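Local coordinates for GGDEF family protein (Vibrio cholerae, PDB 5GZS) that binds arginine through a periplasmic region built of solute-binding-protein-like domains and probably couples this sensing to diguanylate cyclase activity, at residues G85-R88 and L89-R93; Y103-L106 and L107-Y111; K145-L149 and K150-V154; L156-Q160 and L161-P165. All blocks are in the same frame, centred on the assembly; numbering follows the deposited sequence.

Contact 1: G85-R88 and L89-R93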
# COMPACT_ATOMS: atom_id res chain seq x y z
N GLY A 85 2.22 -22.65 -12.85
CA GLY A 85 0.97 -22.04 -12.43
C GLY A 85 0.91 -20.52 -12.50
O GLY A 85 -0.18 -19.94 -12.62
N GLY A 86 2.06 -19.86 -12.42
CA GLY A 86 2.11 -18.41 -12.51
C GLY A 86 1.87 -17.73 -11.18
O GLY A 86 0.92 -16.96 -11.02
N LEU A 87 2.74 -18.00 -10.22
CA LEU A 87 2.57 -17.44 -8.89
C LEU A 87 3.02 -15.99 -8.83
O LEU A 87 3.48 -15.43 -9.83
CB LEU A 87 3.33 -18.29 -7.89
CG LEU A 87 2.86 -19.74 -7.91
CD1 LEU A 87 3.86 -20.67 -7.24
CD2 LEU A 87 1.51 -19.82 -7.22
N ARG A 88 2.89 -15.37 -7.67
CA ARG A 88 3.52 -14.08 -7.47
C ARG A 88 4.62 -14.22 -6.42
O ARG A 88 4.65 -15.19 -5.66
CB ARG A 88 2.48 -13.04 -7.05
CG ARG A 88 1.65 -12.50 -8.21
CD ARG A 88 0.92 -11.24 -7.79
NE ARG A 88 0.65 -11.23 -6.35
CZ ARG A 88 -0.15 -10.36 -5.74
NH1 ARG A 88 -0.78 -9.42 -6.44
NH2 ARG A 88 -0.32 -10.44 -4.42
N LEU A 89 5.55 -13.27 -6.42
CA LEU A 89 6.57 -13.18 -5.37
C LEU A 89 5.98 -13.38 -3.97
O LEU A 89 6.40 -14.27 -3.25
CB LEU A 89 7.29 -11.84 -5.44
CG LEU A 89 8.08 -11.64 -6.72
CD1 LEU A 89 8.45 -10.20 -6.87
CD2 LEU A 89 9.32 -12.49 -6.64
N PRO A 90 4.98 -12.57 -3.59
CA PRO A 90 4.56 -12.77 -2.20
C PRO A 90 3.83 -14.10 -1.95
O PRO A 90 3.10 -14.20 -0.98
CB PRO A 90 3.61 -11.59 -1.95
CG PRO A 90 3.02 -11.32 -3.30
CD PRO A 90 4.13 -11.59 -4.28
N GLU A 91 4.03 -15.09 -2.81
CA GLU A 91 3.42 -16.41 -2.63
C GLU A 91 4.47 -17.50 -2.49
O GLU A 91 4.15 -18.68 -2.54
CB GLU A 91 2.51 -16.77 -3.80
CG GLU A 91 1.30 -15.91 -4.01
CD GLU A 91 0.52 -16.35 -5.26
OE1 GLU A 91 0.58 -15.63 -6.29
OE2 GLU A 91 -0.12 -17.42 -5.22
N LEU A 92 5.73 -17.12 -2.33
CA LEU A 92 6.78 -18.14 -2.34
C LEU A 92 7.57 -18.13 -1.05
O LEU A 92 7.72 -17.09 -0.41
CB LEU A 92 7.73 -17.91 -3.53
CG LEU A 92 7.09 -17.30 -4.78
CD1 LEU A 92 8.17 -16.99 -5.80
CD2 LEU A 92 6.00 -18.21 -5.36
N ARG A 93 8.07 -19.30 -0.66
CA ARG A 93 8.95 -19.40 0.49
C ARG A 93 10.35 -19.80 0.02
O ARG A 93 11.34 -19.51 0.68
CB ARG A 93 8.38 -20.39 1.51
CG ARG A 93 6.89 -20.19 1.77
CD ARG A 93 6.23 -21.54 1.97
NE ARG A 93 6.42 -22.38 0.79
CZ ARG A 93 6.86 -23.63 0.83
NH1 ARG A 93 7.17 -24.19 2.00
NH2 ARG A 93 7.01 -24.32 -0.30
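The carboxylate of Glu91 turns back on the backbone of Arg88. The backbone N of Arg88 gives its hydrogen to Glu91 OE1, 2.7 Å away, in a bond bent to 135° that meets the carboxylate from above its plane rather than within it. Glu91 can reach back this far because its CG sits beside its own backbone N (chi1 -64°) and the rest of the chain runs on extended. The two charges are near each other too, but no N-H of the guanidinium points at the carboxylate: Arg88 NE lies 4.4 Å from Glu91 OE1, and the two planes are 74° apart. The Arg88 chain bends at chi3 and passes obliquely by the Pro90 ring, with NH2 3.6 Å from Pro90 CG. Leu87 CD2 lies against the other carboxylate oxygen, 3.5 Å from Glu91 OE2, in plain van der Waals contact, while Leu87 CB packs at 3.7 Å on CD2 of Leu92. This compact turn belongs to the loop that leaves strand 79-83 and enters strand 94-98; Ser83 OG is hydrogen-bonded to the backbone N of Leu87 at the near end, and Leu89 projects onto Tyr111, just past helix 103-110, and onto Leu161.

Contact 2: Y103-L106 and L107-Y111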
# COMPACT_ATOMS: atom_id res chain seq x y z
N TYR A 103 19.95 -10.08 -8.64
CA TYR A 103 18.66 -10.57 -8.14
C TYR A 103 18.69 -11.06 -6.69
O TYR A 103 17.64 -11.10 -6.02
CB TYR A 103 18.14 -11.68 -9.04
CG TYR A 103 17.85 -11.23 -10.47
CD1 TYR A 103 17.62 -9.90 -10.76
CD2 TYR A 103 17.79 -12.15 -11.51
CE1 TYR A 103 17.35 -9.48 -12.06
CE2 TYR A 103 17.52 -11.75 -12.82
CZ TYR A 103 17.30 -10.40 -13.09
OH TYR A 103 17.02 -9.99 -14.39
N GLY A 104 19.87 -11.44 -6.20
CA GLY A 104 20.02 -11.84 -4.82
C GLY A 104 19.60 -10.70 -3.92
O GLY A 104 18.69 -10.84 -3.09
N THR A 105 20.25 -9.56 -4.12
CA THR A 105 19.99 -8.32 -3.37
C THR A 105 18.58 -7.76 -3.53
O THR A 105 18.00 -7.21 -2.59
CB THR A 105 21.00 -7.24 -3.81
OG1 THR A 105 22.32 -7.63 -3.38
CG2 THR A 105 20.64 -5.88 -3.23
N LEU A 106 18.02 -7.90 -4.73
CA LEU A 106 16.71 -7.33 -5.00
C LEU A 106 15.62 -8.05 -4.22
O LEU A 106 14.68 -7.42 -3.73
CB LEU A 106 16.40 -7.37 -6.49
CG LEU A 106 15.06 -6.74 -6.87
CD1 LEU A 106 15.17 -5.23 -6.88
CD2 LEU A 106 14.57 -7.25 -8.20
N LEU A 107 15.73 -9.37 -4.12
CA LEU A 107 14.63 -10.13 -3.54
C LEU A 107 14.65 -10.11 -2.02
O LEU A 107 13.59 -10.13 -1.39
CB LEU A 107 14.61 -11.57 -4.05
CG LEU A 107 13.42 -11.84 -4.99
CD1 LEU A 107 13.54 -11.12 -6.35
CD2 LEU A 107 13.18 -13.33 -5.17
N LYS A 108 15.85 -10.05 -1.44
CA LYS A 108 16.01 -9.96 -0.00
C LYS A 108 15.63 -8.56 0.48
O LYS A 108 15.16 -8.39 1.61
CB LYS A 108 17.45 -10.29 0.40
CG LYS A 108 17.64 -11.71 0.91
CD LYS A 108 17.69 -11.75 2.43
CE LYS A 108 17.04 -13.02 2.97
NZ LYS A 108 17.13 -13.10 4.45
N GLU A 109 15.84 -7.57 -0.38
CA GLU A 109 15.48 -6.19 -0.03
C GLU A 109 13.96 -6.00 -0.09
O GLU A 109 13.38 -5.26 0.72
CB GLU A 109 16.20 -5.18 -0.95
CG GLU A 109 15.73 -3.73 -0.74
CD GLU A 109 16.40 -2.73 -1.66
OE1 GLU A 109 17.59 -2.93 -2.01
OE2 GLU A 109 15.74 -1.74 -2.04
N HIS A 110 13.29 -6.70 -1.01
CA HIS A 110 11.84 -6.57 -1.13
C HIS A 110 11.05 -7.75 -0.52
O HIS A 110 9.86 -7.59 -0.20
CB HIS A 110 11.44 -6.39 -2.60
CG HIS A 110 11.92 -5.10 -3.20
ND1 HIS A 110 13.10 -5.00 -3.89
CD2 HIS A 110 11.38 -3.86 -3.16
CE1 HIS A 110 13.27 -3.74 -4.27
NE2 HIS A 110 12.24 -3.03 -3.84
N TYR A 111 11.68 -8.91 -0.35
CA TYR A 111 10.98 -10.05 0.24
C TYR A 111 11.89 -10.93 1.08
O TYR A 111 12.06 -12.11 0.77
CB TYR A 111 10.36 -10.92 -0.86
CG TYR A 111 9.18 -10.32 -1.57
CD1 TYR A 111 7.92 -10.29 -0.97
CD2 TYR A 111 9.30 -9.81 -2.86
CE1 TYR A 111 6.82 -9.75 -1.64
CE2 TYR A 111 8.20 -9.28 -3.53
CZ TYR A 111 6.97 -9.25 -2.92
OH TYR A 111 5.90 -8.72 -3.59
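Tyr103 to His110 form a two-turn helix whose backbone bonds run i to i+4 across the join. Leu107 N reaches Tyr103 O at 3.2 Å, Glu109 N reaches Thr105 O at 3.1 Å, and His110 N reaches Leu106 O, also at 3.1 Å; the link from Lys108 N to Gly104 O is weak. Helical angles end at His110, and Tyr111 turns out of the helix. Among the side chains, the pair that matters is Leu106 and His110, one turn apart. His110 folds back with its CG anti to its carbonyl carbon (chi1 -66°), which brings ND1 to 2.9 Å from Leu106 O. This bond is fairly straight (156°) and lies in the carbonyl plane, with the oxygen close to the plane of the imidazole. Leu106 CD1 rests 3.6 Å from His110 CE1, while Glu109 CG lies over one face of the ring, offset toward its rim. At the first turn Tyr103 touches the bound arginine, and its hydroxyl shares a hydrogen bond with Thr79 OG1. Leu107 packs on strand 94-98 of the beta-alpha-beta unit 94-98, 103-110, 115-119, and also on Val138 of strand 137-140. Chemically, Leu106 O is gripped by two donors of a single residue, a backbone and a ring nitrogen, which fixes the imidazole rotation and implies that ND1 carries a proton.

Contact 3: K145-L149 and K150-V154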
# COMPACT_ATOMS: atom_id res chain seq x y z
N LYS A 145 11.95 -18.08 -23.55
CA LYS A 145 11.58 -19.03 -24.59
C LYS A 145 11.84 -20.50 -24.13
O LYS A 145 10.93 -21.31 -24.17
CB LYS A 145 12.30 -18.68 -25.90
CG LYS A 145 11.96 -19.57 -27.10
CD LYS A 145 12.71 -19.11 -28.36
CE LYS A 145 11.78 -18.28 -29.21
NZ LYS A 145 12.44 -17.33 -30.16
N PRO A 146 13.06 -20.82 -23.65
CA PRO A 146 13.20 -22.23 -23.23
C PRO A 146 12.32 -22.60 -22.04
O PRO A 146 11.83 -23.72 -21.99
CB PRO A 146 14.69 -22.34 -22.86
CG PRO A 146 15.13 -20.92 -22.59
CD PRO A 146 14.32 -20.06 -23.51
N MSE A 147 12.11 -21.66 -21.12
CA MSE A 147 11.31 -21.96 -19.93
C MSE A 147 9.83 -22.20 -20.28
O MSE A 147 9.24 -23.16 -19.82
CB MSE A 147 11.44 -20.84 -18.90
CG MSE A 147 11.32 -21.28 -17.46
SE MSE A 147 12.69 -22.53 -16.93
CE MSE A 147 13.72 -21.45 -15.67
N LEU A 148 9.23 -21.33 -21.09
CA LEU A 148 7.82 -21.51 -21.44
C LEU A 148 7.59 -22.74 -22.30
O LEU A 148 6.47 -23.24 -22.37
CB LEU A 148 7.28 -20.27 -22.15
CG LEU A 148 6.59 -19.23 -21.27
CD1 LEU A 148 7.56 -18.70 -20.24
CD2 LEU A 148 6.07 -18.11 -22.11
N LEU A 149 8.64 -23.20 -22.98
CA LEU A 149 8.60 -24.48 -23.68
C LEU A 149 8.33 -25.62 -22.70
O LEU A 149 7.49 -26.49 -22.96
CB LEU A 149 9.92 -24.75 -24.44
CG LEU A 149 10.08 -24.02 -25.79
CD1 LEU A 149 11.42 -24.31 -26.46
CD2 LEU A 149 8.92 -24.34 -26.75
N LYS A 150 9.03 -25.60 -21.57
CA LYS A 150 8.91 -26.63 -20.54
C LYS A 150 7.63 -26.50 -19.73
O LYS A 150 7.52 -27.05 -18.64
CB LYS A 150 10.11 -26.55 -19.61
CG LYS A 150 11.41 -26.96 -20.28
CD LYS A 150 11.43 -28.46 -20.55
CE LYS A 150 12.71 -28.91 -21.22
NZ LYS A 150 12.61 -30.32 -21.66
N GLY A 151 6.66 -25.76 -20.28
CA GLY A 151 5.36 -25.59 -19.65
C GLY A 151 5.31 -24.65 -18.45
O GLY A 151 4.39 -24.76 -17.65
N LEU A 152 6.27 -23.74 -18.33
CA LEU A 152 6.26 -22.79 -17.23
C LEU A 152 5.51 -21.51 -17.56
O LEU A 152 5.35 -21.15 -18.73
CB LEU A 152 7.68 -22.46 -16.78
CG LEU A 152 8.16 -23.53 -15.81
CD1 LEU A 152 8.66 -24.74 -16.55
CD2 LEU A 152 9.19 -23.00 -14.88
N ASP A 153 5.01 -20.83 -16.53
CA ASP A 153 4.38 -19.53 -16.72
C ASP A 153 5.28 -18.43 -16.18
O ASP A 153 6.21 -18.69 -15.42
CB ASP A 153 3.01 -19.48 -16.04
CG ASP A 153 2.03 -18.49 -16.70
OD1 ASP A 153 2.44 -17.68 -17.57
OD2 ASP A 153 0.84 -18.52 -16.33
N VAL A 154 5.01 -17.20 -16.59
CA VAL A 154 5.78 -16.07 -16.09
C VAL A 154 4.88 -15.01 -15.51
O VAL A 154 3.70 -14.92 -15.84
CB VAL A 154 6.67 -15.44 -17.19
CG1 VAL A 154 7.71 -16.38 -17.55
CG2 VAL A 154 5.89 -15.12 -18.40
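Pro146 O, Met147 O and Leu148 O receive the backbone hydrogens that finish the helix, all through weak bonds. Leu152 N points at Met147 O over 3.4 Å, and inside that larger ring Gly151 N reaches Leu148 O at 3.3 Å. Lys150 N divides its hydrogen between Pro146 O at 3.4 Å and Met147 O at 3.0 Å, the latter at a poor angle of 121°. Just past the turn, Asp153 OD1 accepts from Val154 N at 2.8 Å, on the anti side of the carboxylate and tilted 34° out of its plane. The six-to-one and five-to-two pairing, with Gly151 at positive phi (75°), is a Schellman motif, and it reverses the chain from helix 144-149 into strand 153-156. The hydrophobic pair that commonly accompanies this motif is present as well: residue 147, modelled as selenomethionine, bends at chi2 and chi3 and lays its CG obliquely against CD2 of Leu152, 3.8 Å away. On another side of the helix end, Leu148 CD1 meets Val154 CG1 at 3.6 Å, the two side chains crossing at about a right angle. Met147 and Leu152 both continue onto Tyr82 of strand 79-83, which runs antiparallel to 153-156, and onto Leu129 of helix 121-129; Leu148 packs instead on Ile206 and Ala210 of the long helix 189-218.

Contact 4: L156-Q160 and L161-P165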
# COMPACT_ATOMS: atom_id res chain seq x y z
N LEU A 156 5.85 -10.95 -15.35
CA LEU A 156 6.81 -9.88 -15.60
C LEU A 156 7.01 -9.09 -14.34
O LEU A 156 6.05 -8.55 -13.80
CB LEU A 156 6.35 -8.96 -16.72
CG LEU A 156 7.40 -7.93 -17.16
CD1 LEU A 156 8.67 -8.66 -17.55
CD2 LEU A 156 6.92 -7.04 -18.33
N LEU A 157 8.24 -9.02 -13.86
CA LEU A 157 8.50 -8.36 -12.61
C LEU A 157 8.84 -6.89 -12.77
O LEU A 157 8.96 -6.20 -11.78
CB LEU A 157 9.64 -9.07 -11.85
CG LEU A 157 9.37 -10.53 -11.42
CD1 LEU A 157 10.39 -10.97 -10.41
CD2 LEU A 157 7.95 -10.72 -10.85
N ASN A 158 8.99 -6.39 -14.00
CA ASN A 158 9.56 -5.04 -14.20
C ASN A 158 8.64 -3.92 -13.75
O ASN A 158 9.09 -2.85 -13.38
CB ASN A 158 9.94 -4.81 -15.67
CG ASN A 158 11.14 -5.62 -16.09
OD1 ASN A 158 11.01 -6.78 -16.52
ND2 ASN A 158 12.33 -5.03 -15.99
N ASP A 159 7.35 -4.17 -13.77
CA ASP A 159 6.41 -3.19 -13.29
C ASP A 159 5.92 -3.54 -11.88
O ASP A 159 4.92 -3.01 -11.42
CB ASP A 159 5.27 -3.07 -14.29
CG ASP A 159 5.79 -2.80 -15.72
OD1 ASP A 159 6.63 -1.89 -15.90
OD2 ASP A 159 5.36 -3.49 -16.67
N GLN A 160 6.66 -4.42 -11.22
CA GLN A 160 6.34 -4.94 -9.89
C GLN A 160 7.41 -4.52 -8.89
O GLN A 160 7.17 -4.38 -7.70
CB GLN A 160 6.25 -6.47 -9.90
CG GLN A 160 5.16 -7.03 -10.75
CD GLN A 160 3.84 -7.04 -10.02
OE1 GLN A 160 3.61 -6.26 -9.11
NE2 GLN A 160 2.94 -7.94 -10.44
N LEU A 161 8.62 -4.37 -9.41
CA LEU A 161 9.78 -4.10 -8.59
C LEU A 161 10.64 -3.12 -9.32
O LEU A 161 10.63 -3.08 -10.54
CB LEU A 161 10.56 -5.38 -8.30
CG LEU A 161 10.02 -6.39 -7.31
CD1 LEU A 161 10.96 -7.60 -7.25
CD2 LEU A 161 9.89 -5.76 -5.94
N PRO A 162 11.41 -2.32 -8.59
CA PRO A 162 12.34 -1.45 -9.28
C PRO A 162 13.48 -2.25 -9.89
O PRO A 162 14.47 -2.51 -9.19
CB PRO A 162 12.87 -0.53 -8.17
CG PRO A 162 12.01 -0.81 -6.97
CD PRO A 162 11.52 -2.20 -7.13
N ILE A 163 13.34 -2.65 -11.16
CA ILE A 163 14.41 -3.36 -11.87
C ILE A 163 15.36 -2.39 -12.51
O ILE A 163 15.00 -1.69 -13.44
CB ILE A 163 13.88 -4.30 -12.95
CG1 ILE A 163 12.92 -5.33 -12.33
CG2 ILE A 163 15.05 -5.00 -13.66
CD1 ILE A 163 13.60 -6.28 -11.34
N GLN A 164 16.58 -2.34 -12.01
CA GLN A 164 17.57 -1.37 -12.47
C GLN A 164 17.84 -1.52 -13.95
O GLN A 164 17.86 -2.62 -14.46
CB GLN A 164 18.86 -1.55 -11.69
CG GLN A 164 18.65 -1.60 -10.19
CD GLN A 164 19.94 -1.65 -9.42
OE1 GLN A 164 20.95 -2.19 -9.89
NE2 GLN A 164 19.94 -1.09 -8.22
N PRO A 165 18.04 -0.40 -14.65
CA PRO A 165 18.53 -0.49 -16.04
C PRO A 165 19.84 -1.26 -16.13
O PRO A 165 20.44 -1.64 -15.12
CB PRO A 165 18.73 0.98 -16.44
CG PRO A 165 17.72 1.71 -15.63
CD PRO A 165 17.69 0.99 -14.29
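Leu157 O holds the turn together by accepting two backbone hydrogens. Gln160 N reaches it at 3.0 Å, and Leu161 N lies at the same distance but makes a weak bond, bent to 132°. The second polar group is the amide of Asn158, which works away from the turn itself: OD1 takes a hydrogen bond from Thr79 N and ND2 gives one to Glu77 O, so both ends are satisfied and the amide is held against rotation. Packing comes from Leu161 and Ile163; the Ile163 side chain crosses that of Asn158 at about a right angle. Its CB lies 3.5 Å and its CG2 3.6 Å from Asn158 ND2. The ethyl arm stays on the same residue: with CG1 anti to the carbonyl carbon (chi1 -58°), Ile163 CG1 also approaches Asn158 CA, at 3.9 Å. Leu161 curls its CD2 back alongside the carbonyl of Gln160, 3.5 Å from that oxygen, before its methyls turn to Leu89 and helix 103-110. Contacts between subunits are made here as well, since Ile163 O accepts from Ser330 OG of the second subunit and Pro162 packs on Met352 of that chain. Residues 157-160 form a type I beta turn, with Asn158 and Asp159 at its corners, and the chain beyond it runs extended toward strand 166-170. Such a path, with Gln164 touching the pocket residue Thr59, is consistent with one of the interlobe crossings of family 3 solute-binding proteins.

The four local contacts follow one another along the first solute-binding-like domain, and contact 1 touches all three others. It meets contact 4 through Leu89 CD1 and Leu161 CD1, 3.6 Å apart, contact 2 through Leu89 CB and Tyr111 CE2, and contact 3 where Gly86 N lies 3.8 Å from Asp153 CB. Contact 4 in turn lies against the helix of contact 2, with Leu106 CD2 3.4 Å from Ile163 CD1. Contacts 2 and 3 are separate, their nearest atoms about 11 Å apart, while contact 3 adjoins contact 4 in sequence. Contact 2 comes closest to the bound arginine, the side chain of Tyr103 being about 4 Å from it. In contact 4 the side chain of Ile163 is about 7 Å from the bound arginine.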